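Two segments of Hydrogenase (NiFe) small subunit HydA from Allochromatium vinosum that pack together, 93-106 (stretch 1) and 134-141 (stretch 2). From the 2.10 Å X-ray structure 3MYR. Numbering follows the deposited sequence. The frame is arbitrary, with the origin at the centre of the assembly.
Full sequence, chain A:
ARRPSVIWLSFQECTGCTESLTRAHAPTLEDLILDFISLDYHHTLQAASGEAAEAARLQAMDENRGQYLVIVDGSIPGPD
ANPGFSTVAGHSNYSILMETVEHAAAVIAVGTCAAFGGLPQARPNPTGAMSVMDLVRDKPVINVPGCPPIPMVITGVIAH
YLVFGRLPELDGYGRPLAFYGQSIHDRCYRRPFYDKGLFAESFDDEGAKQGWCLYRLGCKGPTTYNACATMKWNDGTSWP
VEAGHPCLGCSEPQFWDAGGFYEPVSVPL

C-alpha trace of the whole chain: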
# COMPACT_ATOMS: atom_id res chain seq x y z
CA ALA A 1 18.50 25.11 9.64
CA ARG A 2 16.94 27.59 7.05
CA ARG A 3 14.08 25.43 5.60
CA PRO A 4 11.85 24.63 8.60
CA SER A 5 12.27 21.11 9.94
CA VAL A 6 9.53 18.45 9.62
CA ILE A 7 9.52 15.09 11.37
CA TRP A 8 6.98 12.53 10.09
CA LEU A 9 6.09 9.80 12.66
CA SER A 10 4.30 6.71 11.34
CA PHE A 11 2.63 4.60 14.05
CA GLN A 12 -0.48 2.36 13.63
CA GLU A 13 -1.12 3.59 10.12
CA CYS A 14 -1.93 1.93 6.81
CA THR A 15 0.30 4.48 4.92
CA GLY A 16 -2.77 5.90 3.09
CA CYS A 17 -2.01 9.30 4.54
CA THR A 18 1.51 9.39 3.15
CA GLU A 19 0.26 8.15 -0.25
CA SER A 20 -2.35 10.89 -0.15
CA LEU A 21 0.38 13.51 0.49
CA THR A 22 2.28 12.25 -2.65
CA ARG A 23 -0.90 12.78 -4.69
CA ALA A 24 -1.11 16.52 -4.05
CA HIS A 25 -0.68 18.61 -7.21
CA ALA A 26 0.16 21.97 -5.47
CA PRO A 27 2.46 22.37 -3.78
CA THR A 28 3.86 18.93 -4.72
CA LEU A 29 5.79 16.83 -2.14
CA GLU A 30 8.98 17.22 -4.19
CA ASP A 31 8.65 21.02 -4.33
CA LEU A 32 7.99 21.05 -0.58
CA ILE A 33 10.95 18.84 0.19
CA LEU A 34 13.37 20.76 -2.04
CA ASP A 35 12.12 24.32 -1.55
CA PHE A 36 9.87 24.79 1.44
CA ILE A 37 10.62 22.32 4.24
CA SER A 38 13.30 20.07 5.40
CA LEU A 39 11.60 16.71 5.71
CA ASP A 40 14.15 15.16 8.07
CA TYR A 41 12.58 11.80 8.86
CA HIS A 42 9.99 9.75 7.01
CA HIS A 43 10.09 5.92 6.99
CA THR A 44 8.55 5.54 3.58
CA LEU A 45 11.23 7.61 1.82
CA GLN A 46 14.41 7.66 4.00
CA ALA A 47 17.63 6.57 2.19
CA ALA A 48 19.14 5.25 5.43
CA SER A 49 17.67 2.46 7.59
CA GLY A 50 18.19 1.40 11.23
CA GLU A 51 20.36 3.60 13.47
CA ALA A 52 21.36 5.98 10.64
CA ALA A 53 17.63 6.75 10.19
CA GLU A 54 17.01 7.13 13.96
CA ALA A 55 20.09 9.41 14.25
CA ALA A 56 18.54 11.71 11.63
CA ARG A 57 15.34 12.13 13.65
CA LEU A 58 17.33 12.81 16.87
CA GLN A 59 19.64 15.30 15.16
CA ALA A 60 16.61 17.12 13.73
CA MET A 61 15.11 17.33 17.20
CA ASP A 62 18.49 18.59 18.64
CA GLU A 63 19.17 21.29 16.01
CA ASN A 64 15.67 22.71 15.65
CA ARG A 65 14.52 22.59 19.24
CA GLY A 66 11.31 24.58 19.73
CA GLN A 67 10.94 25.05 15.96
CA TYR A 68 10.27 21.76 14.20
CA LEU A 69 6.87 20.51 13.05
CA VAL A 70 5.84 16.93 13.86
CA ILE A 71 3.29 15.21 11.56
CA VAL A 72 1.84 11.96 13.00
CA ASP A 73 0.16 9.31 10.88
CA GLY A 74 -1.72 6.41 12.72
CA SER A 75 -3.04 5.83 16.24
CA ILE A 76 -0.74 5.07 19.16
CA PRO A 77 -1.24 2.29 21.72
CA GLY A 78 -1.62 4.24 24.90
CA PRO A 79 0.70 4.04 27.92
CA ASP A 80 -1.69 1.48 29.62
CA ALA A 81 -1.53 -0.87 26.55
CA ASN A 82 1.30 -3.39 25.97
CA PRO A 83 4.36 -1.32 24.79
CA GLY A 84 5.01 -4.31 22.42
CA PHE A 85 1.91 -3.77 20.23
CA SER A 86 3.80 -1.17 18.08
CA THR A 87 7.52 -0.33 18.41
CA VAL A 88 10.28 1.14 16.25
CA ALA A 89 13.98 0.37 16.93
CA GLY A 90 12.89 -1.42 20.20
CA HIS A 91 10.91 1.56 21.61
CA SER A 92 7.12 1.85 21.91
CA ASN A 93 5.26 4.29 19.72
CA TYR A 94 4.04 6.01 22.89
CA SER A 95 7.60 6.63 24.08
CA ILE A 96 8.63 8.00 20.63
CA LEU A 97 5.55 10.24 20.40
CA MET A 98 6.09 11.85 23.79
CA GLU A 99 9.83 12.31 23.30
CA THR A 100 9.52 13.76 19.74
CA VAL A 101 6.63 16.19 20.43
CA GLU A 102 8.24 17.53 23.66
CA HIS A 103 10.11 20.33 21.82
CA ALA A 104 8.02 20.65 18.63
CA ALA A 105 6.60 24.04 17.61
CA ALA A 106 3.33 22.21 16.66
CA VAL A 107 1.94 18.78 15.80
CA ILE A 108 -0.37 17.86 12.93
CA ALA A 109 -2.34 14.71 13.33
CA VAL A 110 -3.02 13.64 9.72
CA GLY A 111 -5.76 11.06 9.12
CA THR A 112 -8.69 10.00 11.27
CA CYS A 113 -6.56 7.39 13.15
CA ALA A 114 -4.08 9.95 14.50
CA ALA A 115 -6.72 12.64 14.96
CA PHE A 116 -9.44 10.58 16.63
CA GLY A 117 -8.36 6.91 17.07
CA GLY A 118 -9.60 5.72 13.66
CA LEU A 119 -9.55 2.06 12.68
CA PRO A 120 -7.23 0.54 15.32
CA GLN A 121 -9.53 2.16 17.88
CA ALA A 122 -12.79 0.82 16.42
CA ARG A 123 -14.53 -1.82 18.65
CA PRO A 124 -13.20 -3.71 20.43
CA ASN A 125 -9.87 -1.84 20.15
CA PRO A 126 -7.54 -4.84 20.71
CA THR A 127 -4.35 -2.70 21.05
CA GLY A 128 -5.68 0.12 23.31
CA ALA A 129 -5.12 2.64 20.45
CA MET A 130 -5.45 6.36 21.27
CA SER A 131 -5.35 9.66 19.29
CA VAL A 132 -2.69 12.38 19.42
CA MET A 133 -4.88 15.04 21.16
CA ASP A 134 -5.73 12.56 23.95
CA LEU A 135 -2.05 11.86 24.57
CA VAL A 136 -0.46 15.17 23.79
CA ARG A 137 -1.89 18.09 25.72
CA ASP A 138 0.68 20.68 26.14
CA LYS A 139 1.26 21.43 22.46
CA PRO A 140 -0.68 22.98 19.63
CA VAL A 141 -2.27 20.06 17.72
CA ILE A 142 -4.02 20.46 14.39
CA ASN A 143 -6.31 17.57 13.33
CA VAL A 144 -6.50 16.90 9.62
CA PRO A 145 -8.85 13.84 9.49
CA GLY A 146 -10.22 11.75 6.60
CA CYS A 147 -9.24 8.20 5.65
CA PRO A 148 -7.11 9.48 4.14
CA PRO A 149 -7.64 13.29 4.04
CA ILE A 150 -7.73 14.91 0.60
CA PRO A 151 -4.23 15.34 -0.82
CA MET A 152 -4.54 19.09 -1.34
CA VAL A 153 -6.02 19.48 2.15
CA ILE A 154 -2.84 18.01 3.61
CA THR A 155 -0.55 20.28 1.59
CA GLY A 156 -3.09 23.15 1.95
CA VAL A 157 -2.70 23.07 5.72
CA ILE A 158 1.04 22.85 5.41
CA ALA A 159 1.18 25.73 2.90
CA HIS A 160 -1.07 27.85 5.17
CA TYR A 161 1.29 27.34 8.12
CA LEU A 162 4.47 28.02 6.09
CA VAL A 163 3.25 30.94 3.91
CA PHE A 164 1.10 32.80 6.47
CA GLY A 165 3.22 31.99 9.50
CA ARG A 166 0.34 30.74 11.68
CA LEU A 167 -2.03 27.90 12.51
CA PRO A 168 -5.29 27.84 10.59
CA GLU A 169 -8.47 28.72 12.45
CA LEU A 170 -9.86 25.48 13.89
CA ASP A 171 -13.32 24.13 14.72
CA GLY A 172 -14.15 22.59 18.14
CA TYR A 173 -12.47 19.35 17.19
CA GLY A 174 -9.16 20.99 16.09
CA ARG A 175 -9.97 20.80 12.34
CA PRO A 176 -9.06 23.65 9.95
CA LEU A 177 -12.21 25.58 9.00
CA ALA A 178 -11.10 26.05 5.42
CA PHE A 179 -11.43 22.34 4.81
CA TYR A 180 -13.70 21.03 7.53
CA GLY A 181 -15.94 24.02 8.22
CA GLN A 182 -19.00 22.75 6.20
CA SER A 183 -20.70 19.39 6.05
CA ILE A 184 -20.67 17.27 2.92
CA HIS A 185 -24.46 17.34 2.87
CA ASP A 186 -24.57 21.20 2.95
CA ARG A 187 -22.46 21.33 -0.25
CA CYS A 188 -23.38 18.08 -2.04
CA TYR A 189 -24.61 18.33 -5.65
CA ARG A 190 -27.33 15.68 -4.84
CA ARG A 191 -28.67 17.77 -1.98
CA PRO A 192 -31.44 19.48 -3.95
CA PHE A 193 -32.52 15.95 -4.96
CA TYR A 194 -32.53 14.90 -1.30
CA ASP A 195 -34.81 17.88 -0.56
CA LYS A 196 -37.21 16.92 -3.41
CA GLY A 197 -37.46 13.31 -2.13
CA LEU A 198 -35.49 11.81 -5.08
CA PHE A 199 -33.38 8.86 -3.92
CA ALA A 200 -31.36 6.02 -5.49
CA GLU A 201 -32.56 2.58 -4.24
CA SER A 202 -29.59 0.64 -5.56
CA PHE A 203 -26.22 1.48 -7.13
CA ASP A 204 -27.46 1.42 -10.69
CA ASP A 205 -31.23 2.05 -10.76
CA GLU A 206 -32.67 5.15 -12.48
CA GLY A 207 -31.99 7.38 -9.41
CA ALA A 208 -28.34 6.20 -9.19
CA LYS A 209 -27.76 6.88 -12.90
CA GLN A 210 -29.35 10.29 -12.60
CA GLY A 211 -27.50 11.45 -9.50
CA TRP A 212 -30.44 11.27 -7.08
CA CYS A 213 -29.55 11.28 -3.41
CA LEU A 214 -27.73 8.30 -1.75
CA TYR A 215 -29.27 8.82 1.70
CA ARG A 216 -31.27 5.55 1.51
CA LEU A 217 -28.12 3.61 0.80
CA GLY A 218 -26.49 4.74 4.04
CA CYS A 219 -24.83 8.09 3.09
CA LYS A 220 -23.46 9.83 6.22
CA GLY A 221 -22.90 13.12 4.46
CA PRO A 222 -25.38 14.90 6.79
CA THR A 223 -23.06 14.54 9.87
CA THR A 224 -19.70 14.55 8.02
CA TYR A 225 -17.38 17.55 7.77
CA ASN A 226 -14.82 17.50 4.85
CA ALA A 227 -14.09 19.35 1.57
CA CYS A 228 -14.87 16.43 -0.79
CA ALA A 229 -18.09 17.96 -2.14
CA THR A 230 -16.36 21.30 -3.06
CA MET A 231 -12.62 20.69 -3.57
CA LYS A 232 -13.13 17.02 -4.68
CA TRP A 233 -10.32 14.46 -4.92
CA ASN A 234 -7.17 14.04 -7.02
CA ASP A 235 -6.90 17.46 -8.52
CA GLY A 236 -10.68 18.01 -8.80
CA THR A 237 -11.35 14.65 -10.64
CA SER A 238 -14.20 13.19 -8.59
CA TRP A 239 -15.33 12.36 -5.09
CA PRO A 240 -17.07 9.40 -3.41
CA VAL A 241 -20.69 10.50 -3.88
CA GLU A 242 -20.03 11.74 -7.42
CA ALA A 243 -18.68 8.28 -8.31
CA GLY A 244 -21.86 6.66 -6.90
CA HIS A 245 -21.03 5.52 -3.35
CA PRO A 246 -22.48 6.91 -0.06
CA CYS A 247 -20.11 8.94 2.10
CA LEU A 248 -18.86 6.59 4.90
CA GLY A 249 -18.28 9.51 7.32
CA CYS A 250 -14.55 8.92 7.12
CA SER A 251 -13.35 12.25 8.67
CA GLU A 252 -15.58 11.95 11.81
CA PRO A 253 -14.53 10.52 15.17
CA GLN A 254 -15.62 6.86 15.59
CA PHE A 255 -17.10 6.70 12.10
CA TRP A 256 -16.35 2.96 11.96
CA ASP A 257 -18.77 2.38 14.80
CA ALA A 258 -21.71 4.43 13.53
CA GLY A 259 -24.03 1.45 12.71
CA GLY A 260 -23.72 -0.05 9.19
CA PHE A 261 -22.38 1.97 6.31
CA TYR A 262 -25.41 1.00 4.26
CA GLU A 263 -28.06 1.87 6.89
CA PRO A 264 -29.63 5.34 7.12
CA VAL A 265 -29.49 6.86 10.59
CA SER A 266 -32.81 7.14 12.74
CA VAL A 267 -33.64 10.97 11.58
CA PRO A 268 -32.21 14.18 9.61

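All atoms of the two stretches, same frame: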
# COMPACT_ATOMS: atom_id res chain seq x y z
N ASN A 93 5.71 3.09 20.41
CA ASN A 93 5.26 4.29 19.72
C ASN A 93 5.00 5.38 20.76
O ASN A 93 5.24 6.57 20.50
CB ASN A 93 3.94 4.03 18.98
CG ASN A 93 4.12 3.28 17.63
OD1 ASN A 93 3.11 2.97 16.98
ND2 ASN A 93 5.34 2.86 17.30
N TYR A 94 4.42 5.00 21.90
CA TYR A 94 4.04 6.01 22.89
C TYR A 94 5.26 6.78 23.38
O TYR A 94 5.29 8.05 23.45
CB TYR A 94 3.34 5.36 24.08
CG TYR A 94 3.07 6.36 25.18
CD1 TYR A 94 2.08 7.34 24.98
CD2 TYR A 94 3.90 6.46 26.32
CE1 TYR A 94 1.82 8.32 25.93
CE2 TYR A 94 3.64 7.46 27.31
CZ TYR A 94 2.57 8.37 27.10
OH TYR A 94 2.25 9.42 27.97
N SER A 95 6.31 6.02 23.66
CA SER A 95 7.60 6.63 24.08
C SER A 95 8.18 7.61 23.00
O SER A 95 8.64 8.73 23.31
CB SER A 95 8.57 5.48 24.32
OG SER A 95 9.74 6.01 24.74
N ILE A 96 8.09 7.21 21.74
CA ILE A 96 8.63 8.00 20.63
C ILE A 96 7.78 9.27 20.43
O ILE A 96 8.29 10.37 20.25
CB ILE A 96 8.69 7.17 19.32
CG1 ILE A 96 9.67 5.96 19.47
CG2 ILE A 96 9.06 8.10 18.12
CD1 ILE A 96 9.19 4.75 18.51
N LEU A 97 6.46 9.11 20.48
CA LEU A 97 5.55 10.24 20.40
C LEU A 97 5.90 11.29 21.45
O LEU A 97 6.14 12.49 21.09
CB LEU A 97 4.09 9.78 20.56
CG LEU A 97 3.06 10.93 20.69
CD1 LEU A 97 2.90 11.54 19.26
CD2 LEU A 97 1.69 10.36 21.10
N MET A 98 5.97 10.88 22.72
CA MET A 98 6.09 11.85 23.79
C MET A 98 7.45 12.50 23.69
O MET A 98 7.56 13.71 23.85
CB MET A 98 5.86 11.23 25.21
CG MET A 98 4.39 10.67 25.39
SD MET A 98 3.10 11.76 24.73
CE MET A 98 3.17 13.03 26.04
N GLU A 99 8.49 11.72 23.36
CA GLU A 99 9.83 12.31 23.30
C GLU A 99 9.98 13.26 22.05
O GLU A 99 10.59 14.30 22.15
CB GLU A 99 10.87 11.19 23.33
CG GLU A 99 12.11 11.44 22.48
CD GLU A 99 12.97 10.17 22.21
OE1 GLU A 99 13.54 9.63 23.19
OE2 GLU A 99 13.07 9.71 21.03
N THR A 100 9.34 12.95 20.91
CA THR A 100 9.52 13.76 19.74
C THR A 100 8.66 15.05 19.80
O THR A 100 9.11 16.12 19.37
CB THR A 100 9.11 12.95 18.51
OG1 THR A 100 9.84 11.72 18.55
CG2 THR A 100 9.45 13.67 17.25
N VAL A 101 7.46 14.98 20.38
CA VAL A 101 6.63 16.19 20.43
C VAL A 101 7.12 17.15 21.54
O VAL A 101 6.77 18.30 21.52
CB VAL A 101 5.10 15.94 20.59
CG1 VAL A 101 4.59 14.96 19.52
CG2 VAL A 101 4.78 15.41 22.00
N GLU A 102 7.91 16.68 22.49
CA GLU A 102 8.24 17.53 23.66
C GLU A 102 8.75 18.94 23.26
O GLU A 102 8.29 19.92 23.77
CB GLU A 102 9.26 16.89 24.60
CG GLU A 102 9.35 17.74 25.90
CD GLU A 102 10.28 17.15 26.93
OE1 GLU A 102 10.20 17.62 28.09
OE2 GLU A 102 11.08 16.24 26.59
N HIS A 103 9.59 19.02 22.26
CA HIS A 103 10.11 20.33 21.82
C HIS A 103 9.68 20.77 20.44
O HIS A 103 10.33 21.62 19.85
CB HIS A 103 11.65 20.27 21.90
CG HIS A 103 12.16 20.06 23.31
ND1 HIS A 103 11.88 20.96 24.34
CD2 HIS A 103 12.79 19.00 23.89
CE1 HIS A 103 12.38 20.48 25.47
NE2 HIS A 103 12.96 19.32 25.22
N ALA A 104 8.58 20.19 19.92
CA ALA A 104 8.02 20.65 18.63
C ALA A 104 7.42 22.06 18.75
O ALA A 104 6.89 22.38 19.81
CB ALA A 104 6.94 19.67 18.11
N ALA A 105 7.44 22.86 17.67
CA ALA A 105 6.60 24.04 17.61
C ALA A 105 5.10 23.63 17.59
O ALA A 105 4.26 24.26 18.23
CB ALA A 105 6.93 24.88 16.29
N ALA A 106 4.75 22.60 16.81
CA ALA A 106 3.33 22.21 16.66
C ALA A 106 3.31 20.78 16.15
O ALA A 106 4.34 20.26 15.70
CB ALA A 106 2.62 23.15 15.68
N ASP A 134 -5.58 13.20 22.64
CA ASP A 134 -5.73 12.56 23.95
C ASP A 134 -4.41 12.35 24.69
O ASP A 134 -4.35 12.41 25.91
CB ASP A 134 -6.48 11.21 23.84
CG ASP A 134 -8.00 11.40 23.58
OD1 ASP A 134 -8.49 12.55 23.49
OD2 ASP A 134 -8.67 10.39 23.37
N LEU A 135 -3.35 12.12 23.96
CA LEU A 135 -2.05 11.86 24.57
C LEU A 135 -1.14 13.07 24.71
O LEU A 135 -0.20 13.08 25.55
CB LEU A 135 -1.31 10.86 23.74
CG LEU A 135 -1.59 9.35 23.90
CD1 LEU A 135 -2.25 8.70 25.11
CD2 LEU A 135 -1.46 8.49 22.64
N VAL A 136 -1.37 14.07 23.87
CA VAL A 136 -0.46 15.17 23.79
C VAL A 136 -1.28 16.40 24.08
O VAL A 136 -2.07 16.89 23.21
CB VAL A 136 0.14 15.32 22.37
CG1 VAL A 136 1.06 16.60 22.35
CG2 VAL A 136 0.95 14.06 22.01
N ARG A 137 -1.08 16.96 25.27
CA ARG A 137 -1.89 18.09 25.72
C ARG A 137 -1.12 19.39 25.84
O ARG A 137 -1.72 20.47 26.00
CB ARG A 137 -2.58 17.78 27.05
CG ARG A 137 -3.77 16.75 26.87
CD ARG A 137 -4.33 16.32 28.21
NE ARG A 137 -4.82 17.47 28.96
CZ ARG A 137 -5.84 18.25 28.61
NH1 ARG A 137 -6.58 17.96 27.52
NH2 ARG A 137 -6.17 19.27 29.42
N ASP A 138 0.19 19.37 25.83
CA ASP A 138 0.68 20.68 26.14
C ASP A 138 1.29 21.41 24.95
O ASP A 138 2.16 22.20 25.09
CB ASP A 138 1.40 20.72 27.53
CG ASP A 138 0.38 20.36 28.74
OD1 ASP A 138 -0.55 21.20 29.08
OD2 ASP A 138 0.48 19.20 29.28
N LYS A 139 0.74 21.10 23.76
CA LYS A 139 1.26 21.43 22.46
C LYS A 139 0.12 21.83 21.54
O LYS A 139 -0.93 21.26 21.62
CB LYS A 139 1.83 20.17 21.88
CG LYS A 139 3.10 20.34 21.29
CD LYS A 139 4.19 20.41 22.40
CE LYS A 139 5.10 21.45 21.95
NZ LYS A 139 6.35 21.51 22.71
N PRO A 140 0.37 22.75 20.60
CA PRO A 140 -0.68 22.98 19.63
C PRO A 140 -0.80 21.74 18.72
O PRO A 140 0.23 21.26 18.17
CB PRO A 140 -0.14 24.16 18.78
CG PRO A 140 0.90 24.84 19.68
CD PRO A 140 1.52 23.63 20.42
N VAL A 141 -2.03 21.24 18.56
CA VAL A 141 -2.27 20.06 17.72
C VAL A 141 -3.29 20.45 16.65
O VAL A 141 -4.37 20.95 16.94
CB VAL A 141 -2.75 18.79 18.55
CG1 VAL A 141 -3.21 17.61 17.54
CG2 VAL A 141 -1.61 18.23 19.45
O HOH W 1 0.24 11.15 27.46

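Three residues of the second stretch, Lys-139, Leu-135 and Val-136, supply most of its share of the 482 Å² buried here, covering 85, 72 and 59 Å² respectively.

Lys-139 meets the first stretch at a type I turn from Val-101 to Ala-104. Its CA-to-CB bond points toward stretch 1, and the side chain bends at chi2 (78°, p), with chi1 and chi3 between wells, and brings the ammonium to backbone carbonyls. Lys-139 NZ donates to Glu-102 O at 2.7 Å and, weakly, to Val-101 O at 3.4 Å; Ala-104 O lies 3.1 Å from Lys-139 NZ. Val-101 O also accepts the turn's own bond from Ala-104 N at 3.1 Å. A long cationic side chain suits this site: its ammonium donates to carbonyl oxygens, and its length spans the gap, with Lys-139 CD 3.4 Å from Val-101 O. The Glu-102 side chain stays clear of stretch 2; its backbone carbonyl makes the contact.

Val-136, the first residue to leave helical phi/psi, points toward the helix of stretch 1. Val-136 CG1 lies 3.9 Å from Val-101 CG2, and Val-136 CG2 lies 3.9 Å from Leu-97 CD2 and 4.2 Å from Met-98 SD. Leu-97 and Val-101, one helical turn apart, both point toward stretch 2, so compact branched side chains fill the space between the backbones.

Leu-135 extends this apolar patch. Leu-135 CD2 packs 4.0 Å from Leu-97 CD2, while Leu-135 CG sits at the edge of the Tyr-94 ring, 4.1 Å from Tyr-94 CE1. The tyrosine starts sideways, but its end comes nearer, and a water bridges the remaining gap, 2.7 Å from Tyr-94 OH and donating to Leu-135 O at 2.8 Å. Met-98 CE approaches that same Leu-135 O at 3.4 Å.

Beyond the lysine, Ala-106 CB and Pro-140 CB lie 4.3 Å apart; the small alanine accompanies a close backbone approach, with Ala-106 CA and Pro-140 CA 5.0 Å apart.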